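Local coordinates for protein hydrazine synthase beta subunit (PDB 5C2V) that forms part of the complex that condenses nitric oxide with ammonium into hydrazine, and may modulate passage of the hydroxylamine intermediate between the other subunits' active sites, at residues Thr19-Asp23 and Gly24-Phe28; Lys103-Asp107 and Gly108-Tyr112. All coordinates share one frame; numbering follows the deposited sequence.

Contact 1 (Thr19-Asp23 and Gly24-Phe28)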
loop_
_atom_site.group_PDB
_atom_site.type_symbol
_atom_site.label_atom_id
_atom_site.label_comp_id
_atom_site.label_asym_id
_atom_site.label_seq_id
_atom_site.Cartn_x
_atom_site.Cartn_y
_atom_site.Cartn_z
ATOM N N THR B 19 -47.594 -28.808 8.841
ATOM C CA THR B 19 -46.777 -29.885 9.381
ATOM C C THR B 19 -46.948 -31.124 8.516
ATOM O O THR B 19 -47.703 -31.111 7.544
ATOM C CB THR B 19 -47.144 -30.213 10.842
ATOM O OG1 THR B 19 -46.257 -31.219 11.347
ATOM C CG2 THR B 19 -48.578 -30.714 10.935
ATOM N N MET B 20 -46.252 -32.198 8.870
ATOM C CA MET B 20 -46.276 -33.403 8.054
ATOM C C MET B 20 -46.231 -34.656 8.918
ATOM O O MET B 20 -45.604 -34.669 9.977
ATOM C CB MET B 20 -45.107 -33.393 7.068
ATOM C CG MET B 20 -45.296 -34.277 5.851
ATOM S SD MET B 20 -43.896 -34.152 4.723
ATOM C CE MET B 20 -44.655 -34.645 3.180
ATOM N N SER B 21 -46.909 -35.705 8.461
ATOM C CA SER B 21 -46.899 -36.983 9.158
ATOM C C SER B 21 -45.484 -37.551 9.179
ATOM O O SER B 21 -44.724 -37.360 8.231
ATOM C CB SER B 21 -47.865 -37.966 8.494
ATOM O OG SER B 21 -47.547 -38.153 7.126
ATOM N N PRO B 22 -45.123 -38.247 10.269
ATOM C CA PRO B 22 -43.787 -38.837 10.421
ATOM C C PRO B 22 -43.454 -39.850 9.328
ATOM O O PRO B 22 -42.281 -40.159 9.119
ATOM C CB PRO B 22 -43.855 -39.518 11.795
ATOM C CG PRO B 22 -45.312 -39.662 12.088
ATOM C CD PRO B 22 -45.965 -38.483 11.454
ATOM N N ASP B 23 -44.474 -40.359 8.644
ATOM C CA ASP B 23 -44.265 -41.249 7.509
ATOM C C ASP B 23 -44.200 -40.453 6.206
ATOM O O ASP B 23 -43.940 -41.009 5.139
ATOM C CB ASP B 23 -45.375 -42.301 7.442
ATOM C CG ASP B 23 -46.761 -41.693 7.519
ATOM O OD1 ASP B 23 -47.243 -41.452 8.647
ATOM O OD2 ASP B 23 -47.368 -41.458 6.454
ATOM N N GLY B 24 -44.440 -39.149 6.310
ATOM C CA GLY B 24 -44.272 -38.234 5.192
ATOM C C GLY B 24 -45.290 -38.330 4.071
ATOM O O GLY B 24 -45.052 -37.822 2.975
ATOM N N SER B 25 -46.413 -38.995 4.323
ATOM C CA SER B 25 -47.441 -39.137 3.295
ATOM C C SER B 25 -48.526 -38.057 3.323
ATOM O O SER B 25 -49.324 -37.961 2.391
ATOM C CB SER B 25 -48.105 -40.511 3.414
ATOM O OG SER B 25 -48.754 -40.653 4.665
ATOM N N THR B 26 -48.559 -37.242 4.374
ATOM C CA THR B 26 -49.666 -36.298 4.534
ATOM C C THR B 26 -49.260 -34.953 5.143
ATOM O O THR B 26 -48.495 -34.897 6.106
ATOM C CB THR B 26 -50.787 -36.914 5.400
ATOM O OG1 THR B 26 -51.114 -38.218 4.905
ATOM C CG2 THR B 26 -52.034 -36.042 5.371
ATOM N N LEU B 27 -49.791 -33.878 4.570
ATOM C CA LEU B 27 -49.597 -32.527 5.081
ATOM C C LEU B 27 -50.876 -32.002 5.725
ATOM O O LEU B 27 -51.973 -32.171 5.183
ATOM C CB LEU B 27 -49.154 -31.587 3.959
ATOM C CG LEU B 27 -47.761 -31.823 3.374
ATOM C CD1 LEU B 27 -47.641 -31.180 2.004
ATOM C CD2 LEU B 27 -46.702 -31.276 4.315
ATOM N N PHE B 28 -50.727 -31.362 6.880
ATOM C CA PHE B 28 -51.862 -30.801 7.601
ATOM C C PHE B 28 -51.716 -29.292 7.733
ATOM O O PHE B 28 -50.823 -28.801 8.424
ATOM C CB PHE B 28 -51.994 -31.440 8.983
ATOM C CG PHE B 28 -51.931 -32.940 8.965
ATOM C CD1 PHE B 28 -50.721 -33.599 9.112
ATOM C CD2 PHE B 28 -53.080 -33.691 8.796
ATOM C CE1 PHE B 28 -50.661 -34.979 9.092
ATOM C CE2 PHE B 28 -53.027 -35.071 8.777
ATOM C CZ PHE B 28 -51.816 -35.716 8.926
#
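T19 and F28 face each other as a hydrogen-bonded antiparallel pair, with F28 N reaching T19 O at 3.1 Å and T19 N returning a longer bond to F28 O. M20 and L27 follow as a non-hydrogen-bonded pair, their CA atoms 4.5 Å apart. Beyond them S21 N bonds to T26 O at 3.0 Å. The chain then reverses through a type I turn, S21 to G24, closed by G24 N on S21 O; G24, the last residue of the turn, has a positive phi of 71°. This S-P-D-G sequence links strands 15-20 and 26-31, the first two of a four-stranded propeller blade. S21 turns its OG between its backbone N and carbonyl carbon (chi1 57°), which brings the hydroxyl inside the bend. There S21 OG accepts T26 N at 3.1 Å and, more weakly, S25 N. The D23 carboxylate is also folded back toward S25, its OD2 a weak acceptor for S25 N. On one sheet face the extended M20 chain crosses L27, M20 CG lying 3.7 Å from L27 CD2, and carries its CE on to G24 O. Both residues also touch Y335 of strand 333-338. On the face of T19 and F28, T19 CG2 approaches the ring obliquely, 4.0 Å from F28 CD1, whereas S21 N lies at the ring edge, 3.9 Å from F28 CE1. T19 and F28 both meet V62 of strand 57-62, and F39 packs edge-to-face with the F28 ring.

Contact 2 (Lys103-Asp107 and Gly108-Tyr112)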
loop_
_atom_site.group_PDB
_atom_site.type_symbol
_atom_site.label_atom_id
_atom_site.label_comp_id
_atom_site.label_asym_id
_atom_site.label_seq_id
_atom_site.Cartn_x
_atom_site.Cartn_y
_atom_site.Cartn_z
ATOM N N LYS B 103 -46.894 -29.670 20.638
ATOM C CA LYS B 103 -45.996 -30.740 20.194
ATOM C C LYS B 103 -46.152 -32.029 20.994
ATOM O O LYS B 103 -46.356 -32.000 22.203
ATOM C CB LYS B 103 -44.540 -30.274 20.245
ATOM C CG LYS B 103 -44.119 -29.501 19.009
ATOM C CD LYS B 103 -43.043 -28.492 19.308
ATOM C CE LYS B 103 -42.595 -27.796 18.033
ATOM N NZ LYS B 103 -42.898 -28.601 16.823
ATOM N N ILE B 104 -46.043 -33.160 20.306
ATOM C CA ILE B 104 -46.221 -34.463 20.939
ATOM C C ILE B 104 -44.888 -35.038 21.411
ATOM O O ILE B 104 -43.875 -34.927 20.720
ATOM C CB ILE B 104 -46.892 -35.466 19.977
ATOM C CG1 ILE B 104 -48.021 -34.788 19.195
ATOM C CG2 ILE B 104 -47.404 -36.682 20.735
ATOM C CD1 ILE B 104 -49.172 -34.320 20.057
ATOM N N SER B 105 -44.896 -35.647 22.593
ATOM C CA SER B 105 -43.708 -36.287 23.147
ATOM C C SER B 105 -43.248 -37.439 22.255
ATOM O O SER B 105 -44.054 -38.010 21.519
ATOM C CB SER B 105 -43.989 -36.788 24.568
ATOM O OG SER B 105 -45.001 -37.780 24.568
ATOM N N PRO B 106 -41.945 -37.775 22.303
ATOM C CA PRO B 106 -41.389 -38.874 21.504
ATOM C C PRO B 106 -42.132 -40.196 21.690
ATOM O O PRO B 106 -42.326 -40.928 20.720
ATOM C CB PRO B 106 -39.954 -38.985 22.019
ATOM C CG PRO B 106 -39.620 -37.611 22.469
ATOM C CD PRO B 106 -40.893 -37.048 23.038
ATOM N N ASP B 107 -42.543 -40.492 22.920
ATOM C CA ASP B 107 -43.292 -41.714 23.194
ATOM C C ASP B 107 -44.747 -41.576 22.755
ATOM O O ASP B 107 -45.491 -42.557 22.714
ATOM C CB ASP B 107 -43.213 -42.077 24.681
ATOM C CG ASP B 107 -43.522 -40.901 25.594
ATOM O OD1 ASP B 107 -44.287 -40.002 25.187
ATOM O OD2 ASP B 107 -42.996 -40.879 26.727
ATOM N N GLY B 108 -45.146 -40.350 22.431
ATOM C CA GLY B 108 -46.491 -40.077 21.959
ATOM C C GLY B 108 -47.531 -40.115 23.060
ATOM O O GLY B 108 -48.730 -40.103 22.788
ATOM N N LYS B 109 -47.071 -40.158 24.307
ATOM C CA LYS B 109 -47.969 -40.256 25.453
ATOM C C LYS B 109 -48.386 -38.897 26.007
ATOM O O LYS B 109 -49.273 -38.817 26.857
ATOM C CB LYS B 109 -47.313 -41.073 26.566
ATOM C CG LYS B 109 -47.140 -42.551 26.251
ATOM C CD LYS B 109 -46.158 -43.217 27.210
ATOM C CE LYS B 109 -46.041 -42.463 28.529
ATOM N NZ LYS B 109 -45.323 -43.254 29.565
ATOM N N THR B 110 -47.752 -37.830 25.529
ATOM C CA THR B 110 -48.014 -36.502 26.071
ATOM C C THR B 110 -47.919 -35.414 25.005
ATOM O O THR B 110 -47.060 -35.461 24.124
ATOM C CB THR B 110 -47.036 -36.165 27.220
ATOM O OG1 THR B 110 -46.964 -37.269 28.131
ATOM C CG2 THR B 110 -47.491 -34.923 27.975
ATOM N N ALA B 111 -48.812 -34.434 25.096
ATOM C CA ALA B 111 -48.795 -33.275 24.217
ATOM C C ALA B 111 -48.590 -32.008 25.039
ATOM O O ALA B 111 -49.182 -31.847 26.102
ATOM C CB ALA B 111 -50.082 -33.191 23.416
ATOM N N TYR B 112 -47.746 -31.111 24.545
ATOM C CA TYR B 112 -47.449 -29.872 25.249
ATOM C C TYR B 112 -47.940 -28.676 24.447
ATOM O O TYR B 112 -47.659 -28.554 23.252
ATOM C CB TYR B 112 -45.951 -29.764 25.529
ATOM C CG TYR B 112 -45.449 -30.835 26.470
ATOM C CD1 TYR B 112 -45.082 -32.088 25.996
ATOM C CD2 TYR B 112 -45.355 -30.598 27.835
ATOM C CE1 TYR B 112 -44.629 -33.071 26.853
ATOM C CE2 TYR B 112 -44.902 -31.576 28.699
ATOM C CZ TYR B 112 -44.542 -32.811 28.203
ATOM O OH TYR B 112 -44.091 -33.786 29.062
HETATM O O HOH W 1 -44.765 -38.616 27.553
#
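K103 and Y112 exchange two backbone hydrogen bonds, with Y112 N to K103 O and K103 N to Y112 O each 2.9 Å long. A third runs from S105 N to T110 O, nearly straight at 170°, and a fourth, G108 N to S105 O, closes the type I turn S105 to G108. Side-chain acceptors tie down the far arm of the bend: S105 OG takes T110 N at 2.9 Å, while D107 OD1 receives K109 N at 2.9 Å from above the carboxylate plane. The D107 torsion that sets CG between backbone N and carbonyl carbon (chi1 49°) folds the carboxylate back for this bond. Such an S-P-D-G hairpin joins the first two strands, 99-104 and 110-115, of a beta-propeller blade. Water 1 donates to D107 OD1 and is hydrogen-bonded to T110 OG1, so it bridges the two arms. The charged end of K109 stays beyond salt-bridge range, its NZ 4.4 Å from D107 OD2. Apolar contacts divide between the faces. I104 sends CD1 to A111 CB at 3.7 Å and CG2 over G108 CA; it also meets P64. The Y112 ring presents its edge to S105 CB, and the ring packs on I149 of strand 144-149.

How the contacts relate
Contact 1 precedes contact 2 along the chain, and each is the hairpin between the first two strands of its own four-stranded antiparallel sheet, which begins with strand 15-20 in one case and strand 99-104 in the other. The two blades are separated in sequence by the blade that runs from strand 57-62 to strand 88-94, and the contacts do not touch: their centres lie 16 Å apart and their nearest atoms about 7 Å. That intervening blade connects them through the end of strand 57-62 and the loop after it, with V62 against contact 1 and P64 against contact 2. The same S-P-D-G turn thus recurs at equivalent positions, consistent with the repeated architecture of a YNCE-like beta-propeller.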